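Local atomic coordinates of tellurite resistance protein of COG3793 (Nostoc punctiforme, PDB entry 2OU3), a protein that probably takes part in tellurite resistance as an all-helical TerB-family protein, and binds zinc and an indole aldehyde. Residues Trp61-Ala64 / Asp65-Glu69; Glu78-Glu81 / Glu82-Arg86; Asp96-Leu99 / Ser100-Val104; Lys121-Ile125 / Leu126-Glu130. All blocks are in the same frame, centred on the assembly; numbering follows the deposited sequence.

In the fold
The chain is all-helical, and each contact is a local one within a helix or at its end. They come in series along the chain, from contact 1 to contact 4, all within its TerB-like part. Contact 3 lies deepest, on helix 94-106, with its centre about 5 Å from the centre of the chain. Contact 2 on helix 80-84 and contact 4 at the end of helix 113-126 both pack against it and against each other, with centres 13 to 16 Å apart. The three thus form one packed helical core. Contact 1, at helix 65-73, stands apart, about 28 Å from contact 4 between centres. Contacts 1 and 3 both border the indole-aldehyde pocket and touch the second subunit.

Contact 1. Residues Trp61-Ala64 / Asp65-Glu69; sequences WGVA and DWVIE. With I3A (1H-indole-3-carbaldehyde), chain E.
Val63 meets Val67 and Ile68 through one methyl. Val63 CG2 lies 3.8 Å from Val67 CB and equally close to Ile68 CD1. This branch sits between the backbone N and the carbonyl carbon of its own residue, which turns it to the first helical turn. The Val63 side chain crosses both partners at about a right angle. Cys58 of helix 48-60 touches all three side chains, so the cluster joins the two helices.

A second apolar contact is on the outer side. Ala64 CB comes obliquely to the Trp66 ring, 3.5 Å from Trp66 CD1. One face of that ring is covered within its own helix by Val67 CG2.

The segment is a tight connection between helices. Gly62, just past helix 48-60, is the first residue to leave helical angles, with a positive phi of 80°, and the chain then enters helix 65-73. One backbone bond spans the junction: Val67 N donates to Ala64 O at 3.0 Å, from above the carbonyl plane. A water donates to Val63 O at 2.8 Å and only weakly to Asp65 OD1. Ala64 N is held by Asn26 OD1 of helix 26-41.

Trp61 lines the pocket of the bound indole aldehyde. Its six-membered ring lies with one face on the aldehyde carbon, and Trp61 CZ3 is 3.3 Å from I3A C3'. Phe57 and Phe18 meet Trp61 edge-to-face.

Contact 2. Residues Glu78-Glu81 / Glu82-Arg86; sequences EALE and EVIAR
Glu78 and Arg86 form a salt bridge across the short helix 80-84. The guanidinium grips the carboxylate end-on, one nitrogen to each oxygen. Arg86 NH1 donates to Glu78 OE1 at 2.9 Å, on the syn side and close to the guanidinium plane. Arg86 NH2 donates to Glu78 OE2 at 2.7 Å, but meets this oxygen from above the carboxylate plane. The two flat groups are turned 47° apart, so the pair is not coplanar. The extended Arg86 chain, from CG to NE, carries its end back along the helix to Glu78. Val83 CA lies over one guanidinium face. Glu78 OE1 has a second partner in Tyr74 OH, and this oxygen is therefore held from two sources.

Ala79 is the N-cap residue of the helix. Ala79 O accepts Val83 N at 3.0 Å, and also Glu82 N in a weak bond. Ala79 N donates to a water 2.9 Å away. The same water donates to Glu82 OE1 at 2.7 Å, so it ties the start of the helix to a side chain of the first turn. Further along, Ile84 N donates to Leu80 O at 3.1 Å, and Ala85 N makes a weak bond to Glu81 O.

The apolar side is formed by Leu80 and Ile84. Leu80 CD1 lies 4.1 Å from Ile84 CG2. Leu80 reaches Met122 and Leu126 of helix 113-126, while Ile84 packs on Ile97 of helix 94-106. The carboxylates of Glu81 and Glu82 come near each other without touching, which may raise the affinity of either for a proton slightly.

Contact 3. Residues Asp96-Leu99 / Ser100-Val104; sequences DILL and SAIWV. With I3A (1H-indole-3-carbaldehyde), chain E.
The Trp103 indole has Leu99 O at its edge, near the ring plane, and Leu99 CD1 lies 4.0 Å from Trp103 CD1. The two side chains run side by side and point the same way. Trp103 NE1 is hydrogen-bonded to Glu143 OE1 of helix 130-154, and the Trp103 ring meets Tyr140 and Trp16 of the second subunit edge-to-face. A second flat group is the Asp96 carboxylate. The ring nitrogen of the bound indole, I3A N, donates to Asp96 OD2 at 2.8 Å, with a nearly straight angle of 165°. Tyr155 OH of the second subunit is bonded to the same oxygen.

All this lies on helix 94-106, which runs close to the centre of this TerB-family chain. The backbone repeats the usual i to i+4 bonds here. Ser100 N donates to Asp96 O at 3.1 Å, and Ile102 N to Leu98 O at 2.8 Å.

Asp96 CG stands anti to the backbone N (chi1 -179°), which leads the carboxylate to the ligand. A water donates to Asp96 OD1 at 2.7 Å and is hydrogen-bonded to Ser100 OG at 3.1 Å. Tyr32 OH, from helix 26-41, is bonded to both Asp96 OD1 and Ser100 OG, so it probably helps to fix the carboxylate. On a different side of the helix, Leu98 CG lies 4.4 Å from Ile102 CD1.

Contact 4. Residues Lys121-Ile125 / Leu126-Glu130; sequences KMATI and LGIKE
Ala123 and Ile128 make the tight part of this contact. Their CB atoms, Ala123 CB and Ile128 CB, are 3.9 Å apart, and Ile128 N donates to Ala123 O at 2.8 Å. The chain thus folds back over the last turn of helix 113-126. Leu126 adds to the packed side. Its CG is anti to the carbonyl carbon (chi1 -69°), and Leu126 CG lies 3.4 Å from Met122 O. The backbone bond from Leu126 N to Met122 O is short, at 2.7 Å, and nearly straight. Val133 of helix 130-154 and Leu98 of helix 94-106 both touch Ala123 and Ile128, while Leu80 of helix 80-84 touches Leu126 and Met122, the latter present as selenomethionine.

The other side is looser and faces solvent. Thr124 and Gly127 are exposed there. Gly127 N donates to Thr124 O at 3.0 Å, but from well above the carbonyl plane. A water donates to Ile128 O at 3.3 Å and makes only a weak bond to Thr124 OG1. The firmer partner of that hydroxyl is Arg120 O, one turn back.

The arrangement is a Schellman motif, with Gly127 at positive phi (78°). Lys129 then takes the N-cap position of helix 130-154. Ala123 O, near the end of the helix, is satisfied by the amide of Ile128 after the turn. The same fold-back places the Ile128 side chain against Ala123, so polar capping and apolar packing close the helix end together.

Contact 1. Residues Trp61-Ala64 / Asp65-Glu69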
# COMPACT_ATOMS: atom_id res chain seq x y z
N TRP A 61 -6.89 -5.96 0.00
CA TRP A 61 -6.40 -6.85 -1.08
C TRP A 61 -7.52 -7.30 -2.00
O TRP A 61 -7.27 -7.99 -3.00
CB TRP A 61 -5.73 -8.11 -0.57
CG TRP A 61 -4.82 -7.88 0.59
CD1 TRP A 61 -4.10 -6.76 0.84
CD2 TRP A 61 -4.54 -8.79 1.66
NE1 TRP A 61 -3.40 -6.90 2.02
CE2 TRP A 61 -3.64 -8.15 2.53
CE3 TRP A 61 -4.95 -10.10 1.97
CZ2 TRP A 61 -3.17 -8.75 3.69
CZ3 TRP A 61 -4.49 -10.69 3.11
CH2 TRP A 61 -3.60 -10.01 3.97
N GLY A 62 -8.75 -6.97 -1.67
CA GLY A 62 -9.91 -7.35 -2.50
C GLY A 62 -10.39 -8.77 -2.31
O GLY A 62 -11.10 -9.33 -3.18
N VAL A 63 -10.04 -9.37 -1.17
CA VAL A 63 -10.56 -10.70 -0.78
C VAL A 63 -12.10 -10.76 -0.83
O VAL A 63 -12.79 -9.74 -0.70
CB VAL A 63 -10.09 -11.16 0.62
CG1 VAL A 63 -8.60 -11.29 0.64
CG2 VAL A 63 -10.63 -10.25 1.78
N ALA A 64 -12.62 -11.96 -1.09
CA ALA A 64 -14.06 -12.21 -1.00
C ALA A 64 -14.57 -11.79 0.35
O ALA A 64 -13.84 -11.89 1.34
CB ALA A 64 -14.37 -13.73 -1.26
N ASP A 65 -15.83 -11.31 0.40
CA ASP A 65 -16.46 -10.87 1.65
C ASP A 65 -16.46 -11.91 2.76
O ASP A 65 -16.33 -11.57 3.94
CB ASP A 65 -17.92 -10.48 1.42
CG ASP A 65 -18.07 -9.14 0.71
OD1 ASP A 65 -17.06 -8.45 0.44
OD2 ASP A 65 -19.22 -8.78 0.44
N TRP A 66 -16.66 -13.17 2.40
CA TRP A 66 -16.61 -14.21 3.41
C TRP A 66 -15.35 -14.15 4.28
O TRP A 66 -15.40 -14.48 5.46
CB TRP A 66 -16.79 -15.63 2.83
CG TRP A 66 -15.58 -16.28 2.16
CD1 TRP A 66 -15.37 -16.42 0.80
CD2 TRP A 66 -14.49 -16.97 2.80
NE1 TRP A 66 -14.21 -17.10 0.58
CE2 TRP A 66 -13.65 -17.46 1.78
CE3 TRP A 66 -14.13 -17.20 4.13
CZ2 TRP A 66 -12.48 -18.14 2.04
CZ3 TRP A 66 -12.97 -17.90 4.40
CH2 TRP A 66 -12.15 -18.36 3.36
N VAL A 67 -14.21 -13.78 3.68
CA VAL A 67 -12.96 -13.79 4.41
C VAL A 67 -13.03 -12.81 5.57
O VAL A 67 -12.65 -13.13 6.68
CB VAL A 67 -11.76 -13.48 3.49
CG1 VAL A 67 -10.38 -13.38 4.30
CG2 VAL A 67 -11.67 -14.52 2.39
N ILE A 68 -13.53 -11.61 5.30
CA ILE A 68 -13.63 -10.58 6.33
C ILE A 68 -14.71 -10.90 7.36
O ILE A 68 -14.50 -10.78 8.58
CB ILE A 68 -13.86 -9.16 5.71
CG1 ILE A 68 -12.75 -8.82 4.72
CG2 ILE A 68 -13.96 -8.09 6.82
CD1 ILE A 68 -11.30 -8.88 5.27
N GLU A 69 -15.87 -11.34 6.90
CA GLU A 69 -16.93 -11.72 7.84
C GLU A 69 -16.46 -12.81 8.81
O GLU A 69 -16.72 -12.77 10.02
CB GLU A 69 -18.14 -12.20 7.08
CG GLU A 69 -18.78 -11.09 6.27
CD GLU A 69 -19.45 -10.02 7.12
OE1 GLU A 69 -19.52 -10.14 8.37
OE2 GLU A 69 -19.90 -9.03 6.51
O I3A E . -3.00 -13.29 1.18
C3' I3A E . -2.15 -12.47 1.54
C3 I3A E . -0.80 -12.98 1.85
C2 I3A E . 0.26 -12.19 2.20
N I3A E . 1.35 -13.00 2.38
C8 I3A E . 1.04 -14.30 2.17
C9 I3A E . -0.38 -14.39 1.80
C4 I3A E . -0.97 -15.62 1.48
C5 I3A E . -0.19 -16.76 1.56
C6 I3A E . 1.17 -16.70 1.90
C7 I3A E . 1.76 -15.48 2.19
O HOH W 1 -15.02 -8.95 -2.27

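Contact 2. Residues Glu78-Glu81 / Glu82-Arg86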
# COMPACT_ATOMS: atom_id res chain seq x y z
N GLU A 78 -6.19 -20.39 18.55
CA GLU A 78 -5.63 -21.67 18.07
C GLU A 78 -4.11 -21.66 18.15
O GLU A 78 -3.51 -20.62 18.36
CB GLU A 78 -6.04 -21.90 16.62
CG GLU A 78 -7.54 -21.76 16.39
CD GLU A 78 -7.93 -22.17 14.99
OE1 GLU A 78 -7.73 -21.37 14.04
OE2 GLU A 78 -8.37 -23.33 14.85
N ALA A 79 -3.48 -22.83 18.01
CA ALA A 79 -2.03 -22.90 18.05
C ALA A 79 -1.47 -22.40 16.71
O ALA A 79 -1.90 -22.85 15.64
CB ALA A 79 -1.55 -24.33 18.36
N LEU A 80 -0.56 -21.44 16.76
CA LEU A 80 -0.06 -20.78 15.55
C LEU A 80 0.55 -21.79 14.57
O LEU A 80 0.32 -21.73 13.36
CB LEU A 80 0.97 -19.74 15.93
CG LEU A 80 1.67 -18.96 14.82
CD1 LEU A 80 0.74 -18.23 13.88
CD2 LEU A 80 2.67 -18.00 15.49
N GLU A 81 1.30 -22.75 15.09
CA GLU A 81 1.89 -23.78 14.20
C GLU A 81 0.85 -24.63 13.49
O GLU A 81 1.09 -25.13 12.39
CB GLU A 81 2.84 -24.69 14.99
CG GLU A 81 2.18 -25.56 16.08
CD GLU A 81 2.09 -24.88 17.46
OE1 GLU A 81 2.21 -23.63 17.56
OE2 GLU A 81 1.86 -25.62 18.44
N GLU A 82 -0.28 -24.86 14.14
CA GLU A 82 -1.37 -25.61 13.51
C GLU A 82 -2.07 -24.79 12.43
O GLU A 82 -2.46 -25.31 11.39
CB GLU A 82 -2.38 -26.08 14.54
CG GLU A 82 -1.78 -27.01 15.61
CD GLU A 82 -2.84 -27.63 16.53
OE1 GLU A 82 -4.05 -27.41 16.31
OE2 GLU A 82 -2.44 -28.31 17.50
N VAL A 83 -2.23 -23.50 12.68
CA VAL A 83 -2.86 -22.64 11.70
C VAL A 83 -2.05 -22.61 10.40
O VAL A 83 -2.60 -22.81 9.30
CB VAL A 83 -3.12 -21.25 12.29
CG1 VAL A 83 -3.75 -20.33 11.23
CG2 VAL A 83 -4.06 -21.36 13.49
N ILE A 84 -0.75 -22.34 10.52
CA ILE A 84 0.09 -22.16 9.33
C ILE A 84 0.17 -23.43 8.50
O ILE A 84 0.24 -23.38 7.27
CB ILE A 84 1.52 -21.58 9.63
CG1 ILE A 84 2.43 -22.60 10.35
CG2 ILE A 84 1.41 -20.24 10.39
CD1 ILE A 84 3.95 -22.28 10.32
N ALA A 85 0.08 -24.57 9.18
CA ALA A 85 0.16 -25.89 8.53
C ALA A 85 -1.09 -26.22 7.68
O ALA A 85 -1.10 -27.19 6.93
CB ALA A 85 0.41 -27.00 9.60
N ARG A 86 -2.11 -25.38 7.77
CA ARG A 86 -3.28 -25.53 6.93
C ARG A 86 -2.98 -25.20 5.47
O ARG A 86 -3.75 -25.59 4.59
CB ARG A 86 -4.46 -24.71 7.46
CG ARG A 86 -4.99 -25.24 8.76
CD ARG A 86 -6.06 -24.35 9.38
NE ARG A 86 -6.21 -24.71 10.78
CZ ARG A 86 -6.72 -23.94 11.74
NH1 ARG A 86 -7.18 -22.72 11.49
NH2 ARG A 86 -6.73 -24.43 12.97
O HOH W 2 -5.00 -25.24 17.62

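Contact 3. Residues Asp96-Leu99 / Ser100-Val104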
# COMPACT_ATOMS: atom_id res chain seq x y z
N ASP A 96 6.90 -12.87 6.97
CA ASP A 96 5.83 -12.04 6.46
C ASP A 96 4.73 -11.93 7.54
O ASP A 96 4.27 -10.85 7.87
CB ASP A 96 5.39 -12.72 5.17
CG ASP A 96 4.27 -12.00 4.41
OD1 ASP A 96 3.73 -10.96 4.87
OD2 ASP A 96 3.98 -12.52 3.29
N ILE A 97 4.34 -13.07 8.11
CA ILE A 97 3.34 -13.09 9.14
C ILE A 97 3.81 -12.19 10.32
O ILE A 97 3.03 -11.40 10.86
CB ILE A 97 3.11 -14.56 9.68
CG1 ILE A 97 2.35 -15.44 8.66
CG2 ILE A 97 2.39 -14.54 11.05
CD1 ILE A 97 2.56 -16.98 8.84
N LEU A 98 5.06 -12.36 10.72
CA LEU A 98 5.61 -11.64 11.90
C LEU A 98 5.57 -10.14 11.70
O LEU A 98 5.16 -9.40 12.58
CB LEU A 98 7.04 -12.09 12.19
CG LEU A 98 7.47 -11.77 13.63
CD1 LEU A 98 6.77 -12.85 14.47
CD2 LEU A 98 8.96 -11.81 13.88
N LEU A 99 6.00 -9.70 10.51
CA LEU A 99 6.01 -8.30 10.17
C LEU A 99 4.62 -7.70 10.19
O LEU A 99 4.42 -6.63 10.73
CB LEU A 99 6.70 -8.06 8.81
CG LEU A 99 6.75 -6.58 8.38
CD1 LEU A 99 7.52 -5.71 9.37
CD2 LEU A 99 7.31 -6.43 6.94
N SER A 100 3.65 -8.37 9.61
CA SER A 100 2.26 -7.90 9.69
C SER A 100 1.78 -7.87 11.14
O SER A 100 1.11 -6.94 11.54
CB SER A 100 1.34 -8.80 8.85
OG SER A 100 1.60 -8.62 7.46
N ALA A 101 2.15 -8.88 11.93
CA ALA A 101 1.79 -8.92 13.35
C ALA A 101 2.36 -7.73 14.13
O ALA A 101 1.68 -7.13 14.98
CB ALA A 101 2.26 -10.23 13.99
N ILE A 102 3.60 -7.37 13.80
CA ILE A 102 4.23 -6.17 14.39
C ILE A 102 3.44 -4.93 14.05
O ILE A 102 3.14 -4.12 14.93
CB ILE A 102 5.68 -6.02 13.90
CG1 ILE A 102 6.53 -7.15 14.49
CG2 ILE A 102 6.27 -4.61 14.27
CD1 ILE A 102 7.88 -7.40 13.75
N TRP A 103 3.09 -4.76 12.76
CA TRP A 103 2.31 -3.60 12.31
C TRP A 103 0.94 -3.58 12.96
O TRP A 103 0.48 -2.53 13.38
CB TRP A 103 2.14 -3.60 10.80
CG TRP A 103 3.19 -2.89 10.07
CD1 TRP A 103 4.30 -3.42 9.49
CD2 TRP A 103 3.24 -1.48 9.84
NE1 TRP A 103 5.03 -2.42 8.87
CE2 TRP A 103 4.42 -1.22 9.10
CE3 TRP A 103 2.42 -0.41 10.22
CZ2 TRP A 103 4.77 0.06 8.71
CZ3 TRP A 103 2.77 0.85 9.83
CH2 TRP A 103 3.93 1.08 9.09
N VAL A 104 0.29 -4.73 13.07
CA VAL A 104 -0.99 -4.81 13.77
C VAL A 104 -0.87 -4.37 15.24
O VAL A 104 -1.70 -3.64 15.73
CB VAL A 104 -1.58 -6.23 13.71
CG1 VAL A 104 -2.77 -6.36 14.67
CG2 VAL A 104 -2.02 -6.55 12.26
O I3A E . -3.00 -13.29 1.18
C3' I3A E . -2.15 -12.47 1.54
C3 I3A E . -0.80 -12.98 1.85
C2 I3A E . 0.26 -12.19 2.20
N I3A E . 1.35 -13.00 2.38
C8 I3A E . 1.04 -14.30 2.17
C9 I3A E . -0.38 -14.39 1.80
C4 I3A E . -0.97 -15.62 1.48
C5 I3A E . -0.19 -16.76 1.56
C6 I3A E . 1.17 -16.70 1.90
C7 I3A E . 1.76 -15.48 2.19
O HOH W 3 4.32 -8.53 5.92

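Contact 4. Residues Lys121-Ile125 / Leu126-Glu130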
# COMPACT_ATOMS: atom_id res chain seq x y z
N LYS A 121 8.21 -14.56 21.39
CA LYS A 121 7.62 -15.87 21.71
C LYS A 121 7.03 -16.51 20.47
O LYS A 121 7.18 -17.72 20.26
CB LYS A 121 6.56 -15.75 22.82
CG LYS A 121 7.14 -15.55 24.20
CD LYS A 121 6.07 -15.57 25.30
N MSE A 122 6.39 -15.70 19.63
CA MSE A 122 5.79 -16.20 18.39
C MSE A 122 6.85 -16.52 17.36
O MSE A 122 6.77 -17.55 16.68
CB MSE A 122 4.80 -15.19 17.79
CG MSE A 122 3.56 -14.94 18.63
SE MSE A 122 2.56 -16.61 19.08
CE MSE A 122 2.38 -16.31 20.76
N ALA A 123 7.87 -15.65 17.25
CA ALA A 123 9.01 -15.92 16.36
C ALA A 123 9.71 -17.21 16.70
O ALA A 123 10.16 -17.92 15.81
CB ALA A 123 9.99 -14.76 16.35
N THR A 124 9.80 -17.53 18.00
CA THR A 124 10.35 -18.82 18.40
C THR A 124 9.49 -19.98 17.86
O THR A 124 10.02 -20.95 17.29
CB THR A 124 10.47 -18.87 19.91
OG1 THR A 124 11.02 -17.63 20.38
CG2 THR A 124 11.35 -20.03 20.31
N ILE A 125 8.19 -19.86 18.04
CA ILE A 125 7.23 -20.84 17.52
C ILE A 125 7.36 -20.96 16.01
O ILE A 125 7.39 -22.06 15.47
CB ILE A 125 5.79 -20.48 17.91
CG1 ILE A 125 5.61 -20.65 19.43
CG2 ILE A 125 4.79 -21.39 17.15
CD1 ILE A 125 4.35 -20.00 20.00
N LEU A 126 7.50 -19.82 15.34
CA LEU A 126 7.71 -19.78 13.89
C LEU A 126 9.10 -20.18 13.42
O LEU A 126 9.31 -20.35 12.22
CB LEU A 126 7.36 -18.39 13.36
CG LEU A 126 5.90 -17.99 13.39
CD1 LEU A 126 5.80 -16.59 12.88
CD2 LEU A 126 5.03 -18.94 12.55
N GLY A 127 10.05 -20.34 14.34
CA GLY A 127 11.41 -20.71 13.96
C GLY A 127 12.28 -19.59 13.40
O GLY A 127 13.30 -19.85 12.74
N ILE A 128 11.91 -18.35 13.71
CA ILE A 128 12.64 -17.17 13.21
C ILE A 128 13.71 -16.79 14.25
O ILE A 128 13.39 -16.67 15.43
CB ILE A 128 11.66 -15.96 13.01
CG1 ILE A 128 10.50 -16.33 12.08
CG2 ILE A 128 12.40 -14.73 12.48
CD1 ILE A 128 9.40 -15.24 11.98
N LYS A 129 14.95 -16.65 13.80
CA LYS A 129 16.07 -16.28 14.68
C LYS A 129 15.97 -14.84 15.16
O LYS A 129 15.43 -13.97 14.44
CB LYS A 129 17.42 -16.53 13.99
CG LYS A 129 17.68 -18.02 13.79
CD LYS A 129 19.14 -18.40 13.71
CE LYS A 129 19.33 -19.92 13.74
NZ LYS A 129 18.85 -20.53 12.47
N GLU A 130 16.48 -14.59 16.37
CA GLU A 130 16.41 -13.25 16.97
C GLU A 130 16.96 -12.17 16.07
O GLU A 130 16.40 -11.06 16.01
CB GLU A 130 17.18 -13.20 18.28
CG GLU A 130 17.21 -11.82 18.99
CD GLU A 130 15.86 -11.42 19.53
OE1 GLU A 130 14.93 -12.24 19.55
OE2 GLU A 130 15.74 -10.26 19.95
O HOH W 4 13.14 -15.62 18.50